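Local coordinates for tyrosine--tRNA ligase (Aeropyrum pernix, PDB 2CYA), which probably catalyses the two-step attachment of tyrosine to tRNA(Tyr), first activating the amino acid with ATP to tyrosyl-AMP and then transferring it to the tRNA acceptor end, at residues A[264-269]-A[274-279]; A[282-287]-A[331-336]. All coordinates share one frame; numbering follows the deposited sequence.

Contact 1 (A[264-269]-A[274-279]); sequences AYCPAK and NPVLEI
C266 and N274 meet through the ends of their side chains, the amide lying beside the sulfur with ND2 as its nearest atom. ND2 gives SG a weak hydrogen bond, 3.6 Å long and bent to 148° at the hydrogen. The same ND2 also donates to Q270 O in the connecting loop, so the amide nitrogen serves two acceptors. With CG anti to the backbone N (chi1 -173°), N274 OD1 folds over the first turn of the following helix, where L277 N reaches it over 3.2 Å and fairly straight (158°). That donor stands well above the carbonyl plane of the amide. V276 N, 3.0 Å from OD1, adds a weak second bond. N274 is therefore the N-cap of helix 275-284, in the helical region that follows the KMSKS loop, and the loop 264-269 leading from helix 254-262 packs across this helix start. Replacing N274 by an alanine removes the amide, and would probably leave V276 N and L277 N without their cap, and C266 SG and Q270 O without this donor. V276 provides the apolar half. Its CG1 is anti to the backbone N, which leaves CG2 as the branch facing the loop, 3.8 Å from A264 CB and 3.8 Å from C266 CB. Y265 O touches both this methyl and the proline ring, with P275 CD 3.3 Å from Y265 O. The phenol ring meets P275 CD more loosely and obliquely; within its own segment P267 CG covers one ring face, towards the rim. Outside, Y316 of helix 309-317 packs on C266 and N274, and L326 of helix 323-346 on V276.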
# COMPACT_ATOMS: atom_id res chain seq x y z
N ALA A 264 -3.23 -28.64 -31.43
CA ALA A 264 -3.61 -28.67 -30.01
C ALA A 264 -3.62 -30.03 -29.31
O ALA A 264 -3.98 -31.05 -29.89
CB ALA A 264 -4.97 -28.00 -29.83
N TYR A 265 -3.24 -30.02 -28.03
CA TYR A 265 -3.25 -31.23 -27.22
C TYR A 265 -4.71 -31.69 -27.15
O TYR A 265 -5.58 -30.91 -26.78
CB TYR A 265 -2.74 -30.91 -25.82
CG TYR A 265 -2.70 -32.09 -24.87
CD1 TYR A 265 -1.93 -33.22 -25.15
CD2 TYR A 265 -3.40 -32.05 -23.66
CE1 TYR A 265 -1.85 -34.28 -24.25
CE2 TYR A 265 -3.33 -33.10 -22.76
CZ TYR A 265 -2.55 -34.21 -23.05
OH TYR A 265 -2.49 -35.24 -22.15
N CYS A 266 -4.97 -32.94 -27.52
CA CYS A 266 -6.33 -33.46 -27.52
C CYS A 266 -6.36 -35.00 -27.40
O CYS A 266 -6.70 -35.70 -28.35
CB CYS A 266 -7.04 -33.00 -28.81
SG CYS A 266 -8.79 -33.41 -28.91
N PRO A 267 -6.01 -35.53 -26.21
CA PRO A 267 -5.98 -36.97 -25.93
C PRO A 267 -7.28 -37.67 -26.26
O PRO A 267 -8.35 -37.22 -25.85
CB PRO A 267 -5.69 -37.02 -24.43
CG PRO A 267 -4.93 -35.76 -24.19
CD PRO A 267 -5.71 -34.76 -24.99
N ALA A 268 -7.19 -38.78 -26.98
CA ALA A 268 -8.38 -39.54 -27.35
C ALA A 268 -9.18 -39.94 -26.11
O ALA A 268 -8.60 -40.28 -25.08
CB ALA A 268 -7.98 -40.78 -28.13
N LYS A 269 -10.50 -39.88 -26.22
CA LYS A 269 -11.40 -40.25 -25.12
C LYS A 269 -11.16 -39.51 -23.79
O LYS A 269 -11.91 -39.70 -22.84
CB LYS A 269 -11.32 -41.76 -24.86
CG LYS A 269 -11.70 -42.65 -26.05
CD LYS A 269 -11.63 -44.14 -25.67
CE LYS A 269 -12.00 -45.05 -26.84
NZ LYS A 269 -11.95 -46.51 -26.49
N ASN A 274 -8.07 -31.47 -21.50
CA ASN A 274 -8.25 -31.32 -22.94
C ASN A 274 -8.80 -29.92 -23.26
O ASN A 274 -9.99 -29.64 -23.05
CB ASN A 274 -9.23 -32.39 -23.43
CG ASN A 274 -9.36 -32.42 -24.94
OD1 ASN A 274 -9.10 -31.42 -25.61
ND2 ASN A 274 -9.78 -33.57 -25.48
N PRO A 275 -7.95 -29.02 -23.78
CA PRO A 275 -8.32 -27.64 -24.13
C PRO A 275 -9.33 -27.55 -25.28
O PRO A 275 -10.17 -26.65 -25.32
CB PRO A 275 -6.98 -27.00 -24.53
CG PRO A 275 -5.93 -27.93 -23.96
CD PRO A 275 -6.55 -29.29 -24.13
N VAL A 276 -9.24 -28.50 -26.21
CA VAL A 276 -10.15 -28.53 -27.35
C VAL A 276 -11.57 -28.74 -26.86
O VAL A 276 -12.51 -28.10 -27.34
CB VAL A 276 -9.76 -29.64 -28.35
CG1 VAL A 276 -10.68 -29.59 -29.56
CG2 VAL A 276 -8.30 -29.44 -28.78
N LEU A 277 -11.73 -29.64 -25.90
CA LEU A 277 -13.05 -29.89 -25.34
C LEU A 277 -13.50 -28.70 -24.49
O LEU A 277 -14.67 -28.32 -24.52
CB LEU A 277 -13.03 -31.18 -24.50
CG LEU A 277 -13.20 -32.48 -25.29
CD1 LEU A 277 -13.29 -33.67 -24.34
CD2 LEU A 277 -14.47 -32.40 -26.13
N GLU A 278 -12.58 -28.10 -23.73
CA GLU A 278 -12.92 -26.94 -22.91
C GLU A 278 -13.44 -25.82 -23.80
O GLU A 278 -14.41 -25.16 -23.46
CB GLU A 278 -11.68 -26.44 -22.15
CG GLU A 278 -11.09 -27.45 -21.18
CD GLU A 278 -9.85 -26.93 -20.48
OE1 GLU A 278 -9.07 -26.16 -21.09
OE2 GLU A 278 -9.65 -27.29 -19.30
N ILE A 279 -12.78 -25.60 -24.93
CA ILE A 279 -13.23 -24.55 -25.85
C ILE A 279 -14.66 -24.87 -26.30
O ILE A 279 -15.53 -23.99 -26.33
CB ILE A 279 -12.31 -24.46 -27.07
CG1 ILE A 279 -10.96 -23.87 -26.64
CG2 ILE A 279 -13.00 -23.68 -28.20
CD1 ILE A 279 -9.90 -23.89 -27.70

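Contact 2 (A[282-287]-A[331-336]); sequences YILFAR and AESLIE
L284 and I283 both pack on L334 where two helices meet. The motif is plain helix-helix packing in the helical region beyond the KMSKS loop: the last turn of helix 275-284, widened to a pi-type turn, lies against the middle of the long helix 323-346. A type I turn beginning at L284, the last helical residue, runs to R287.

The polar end of S333 is occupied within its own helix. S333 OG lies beside its backbone N and hydrogen-bonds A329 O one turn earlier, leaving its CB as the part that meets the leucine.

Apolar contact carries the junction. L284 CD2 comes to 4.3 Å from L334 CD1, and I283 CG2 approaches the same methyl at 4.4 Å, so L334 CD1 sits against two neighbouring side chains. F290 touches both L284 and S333, and I261 of helix 254-262 packs on L334. L284, with CG anti to its carbonyl carbon (chi1 -58°), straddles the serine: CD1 and CD2 each lie 3.7 Å from S333 CB, and CD2 also makes a packing contact with L334 N at 3.8 Å.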
# COMPACT_ATOMS: atom_id res chain seq x y z
N TYR A 282 -16.97 -24.42 -22.93
CA TYR A 282 -17.06 -23.08 -22.37
C TYR A 282 -17.27 -21.91 -23.31
O TYR A 282 -17.76 -20.86 -22.90
CB TYR A 282 -15.83 -22.82 -21.50
CG TYR A 282 -15.71 -23.80 -20.35
CD1 TYR A 282 -16.82 -24.08 -19.55
CD2 TYR A 282 -14.51 -24.44 -20.06
CE1 TYR A 282 -16.73 -24.99 -18.50
CE2 TYR A 282 -14.42 -25.35 -19.01
CZ TYR A 282 -15.54 -25.61 -18.23
OH TYR A 282 -15.46 -26.46 -17.14
N ILE A 283 -16.91 -22.08 -24.57
CA ILE A 283 -17.07 -21.03 -25.54
C ILE A 283 -18.11 -21.34 -26.63
O ILE A 283 -19.06 -20.58 -26.81
CB ILE A 283 -15.72 -20.71 -26.19
CG1 ILE A 283 -14.74 -20.20 -25.13
CG2 ILE A 283 -15.90 -19.68 -27.28
CD1 ILE A 283 -13.36 -19.93 -25.66
N LEU A 284 -17.97 -22.46 -27.34
CA LEU A 284 -18.92 -22.76 -28.41
C LEU A 284 -20.33 -23.06 -27.91
O LEU A 284 -21.28 -22.45 -28.37
CB LEU A 284 -18.40 -23.89 -29.31
CG LEU A 284 -17.04 -23.67 -29.99
CD1 LEU A 284 -16.69 -24.92 -30.81
CD2 LEU A 284 -17.05 -22.42 -30.90
N PHE A 285 -20.47 -23.96 -26.94
CA PHE A 285 -21.80 -24.27 -26.42
C PHE A 285 -22.31 -23.26 -25.39
O PHE A 285 -23.39 -23.42 -24.81
CB PHE A 285 -21.84 -25.68 -25.83
CG PHE A 285 -21.99 -26.76 -26.87
CD1 PHE A 285 -20.88 -27.40 -27.41
CD2 PHE A 285 -23.25 -27.12 -27.32
CE1 PHE A 285 -21.02 -28.38 -28.39
CE2 PHE A 285 -23.40 -28.09 -28.30
CZ PHE A 285 -22.28 -28.72 -28.83
N ALA A 286 -21.53 -22.20 -25.15
CA ALA A 286 -21.95 -21.17 -24.21
C ALA A 286 -23.16 -20.49 -24.86
O ALA A 286 -24.06 -20.00 -24.18
CB ALA A 286 -20.83 -20.16 -24.01
N ARG A 287 -23.17 -20.50 -26.20
CA ARG A 287 -24.23 -19.89 -26.99
C ARG A 287 -25.49 -20.76 -27.05
O ARG A 287 -25.47 -21.85 -27.62
CB ARG A 287 -23.73 -19.66 -28.42
CG ARG A 287 -24.76 -19.04 -29.36
CD ARG A 287 -24.35 -19.24 -30.81
NE ARG A 287 -25.27 -18.60 -31.74
CZ ARG A 287 -25.23 -18.76 -33.07
NH1 ARG A 287 -24.30 -19.55 -33.61
NH2 ARG A 287 -26.10 -18.13 -33.84
N ALA A 331 -12.36 -25.95 -34.73
CA ALA A 331 -11.63 -24.89 -35.41
C ALA A 331 -12.56 -24.07 -36.27
O ALA A 331 -12.55 -22.83 -36.21
CB ALA A 331 -10.53 -25.50 -36.27
N GLU A 332 -13.38 -24.75 -37.07
CA GLU A 332 -14.30 -24.06 -37.96
C GLU A 332 -15.36 -23.26 -37.20
O GLU A 332 -15.68 -22.14 -37.62
CB GLU A 332 -14.92 -25.06 -38.95
CG GLU A 332 -13.87 -25.76 -39.88
CD GLU A 332 -13.06 -24.76 -40.71
OE1 GLU A 332 -13.69 -23.89 -41.37
OE2 GLU A 332 -11.81 -24.85 -40.72
N SER A 333 -15.90 -23.80 -36.11
CA SER A 333 -16.89 -23.05 -35.32
C SER A 333 -16.24 -21.84 -34.61
O SER A 333 -16.83 -20.76 -34.51
CB SER A 333 -17.53 -23.94 -34.27
OG SER A 333 -18.12 -25.07 -34.88
N LEU A 334 -15.02 -22.02 -34.13
CA LEU A 334 -14.31 -20.94 -33.44
C LEU A 334 -14.09 -19.79 -34.40
O LEU A 334 -14.16 -18.62 -34.03
CB LEU A 334 -12.96 -21.47 -32.95
CG LEU A 334 -12.27 -20.73 -31.82
CD1 LEU A 334 -13.26 -20.47 -30.68
CD2 LEU A 334 -11.07 -21.59 -31.36
N ILE A 335 -13.81 -20.13 -35.65
CA ILE A 335 -13.63 -19.13 -36.67
C ILE A 335 -14.89 -18.26 -36.78
O ILE A 335 -14.79 -17.05 -36.89
CB ILE A 335 -13.31 -19.80 -38.01
CG1 ILE A 335 -11.84 -20.27 -38.00
CG2 ILE A 335 -13.63 -18.85 -39.16
CD1 ILE A 335 -11.41 -21.10 -39.19
N GLU A 336 -16.08 -18.88 -36.73
CA GLU A 336 -17.31 -18.10 -36.82
C GLU A 336 -17.47 -17.18 -35.61
O GLU A 336 -17.95 -16.05 -35.74
CB GLU A 336 -18.54 -19.00 -36.94
CG GLU A 336 -18.59 -19.86 -38.20
CD GLU A 336 -18.31 -19.08 -39.47
OE1 GLU A 336 -18.84 -17.95 -39.62
OE2 GLU A 336 -17.58 -19.60 -40.34

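How the contacts relate
Contacts 1 and 2 engage opposite ends of helix 275-284. Contact 1, at its start, is partly buried and mixed in chemistry, with a capping amide, a sulfur and a proline ring set against a loop. Contact 2, at its end, is buried and apolar, a helix meeting a helix. Helix 323-346 serves both: it backs the first through L326 and K327 and forms one half of the second. Their centres are 14 Å apart, and I279 links them, its carbonyl O probably hydrogen-bonded to L284 N at 3.1 Å and its CG2 packed 4.1 Å from L334 CD1.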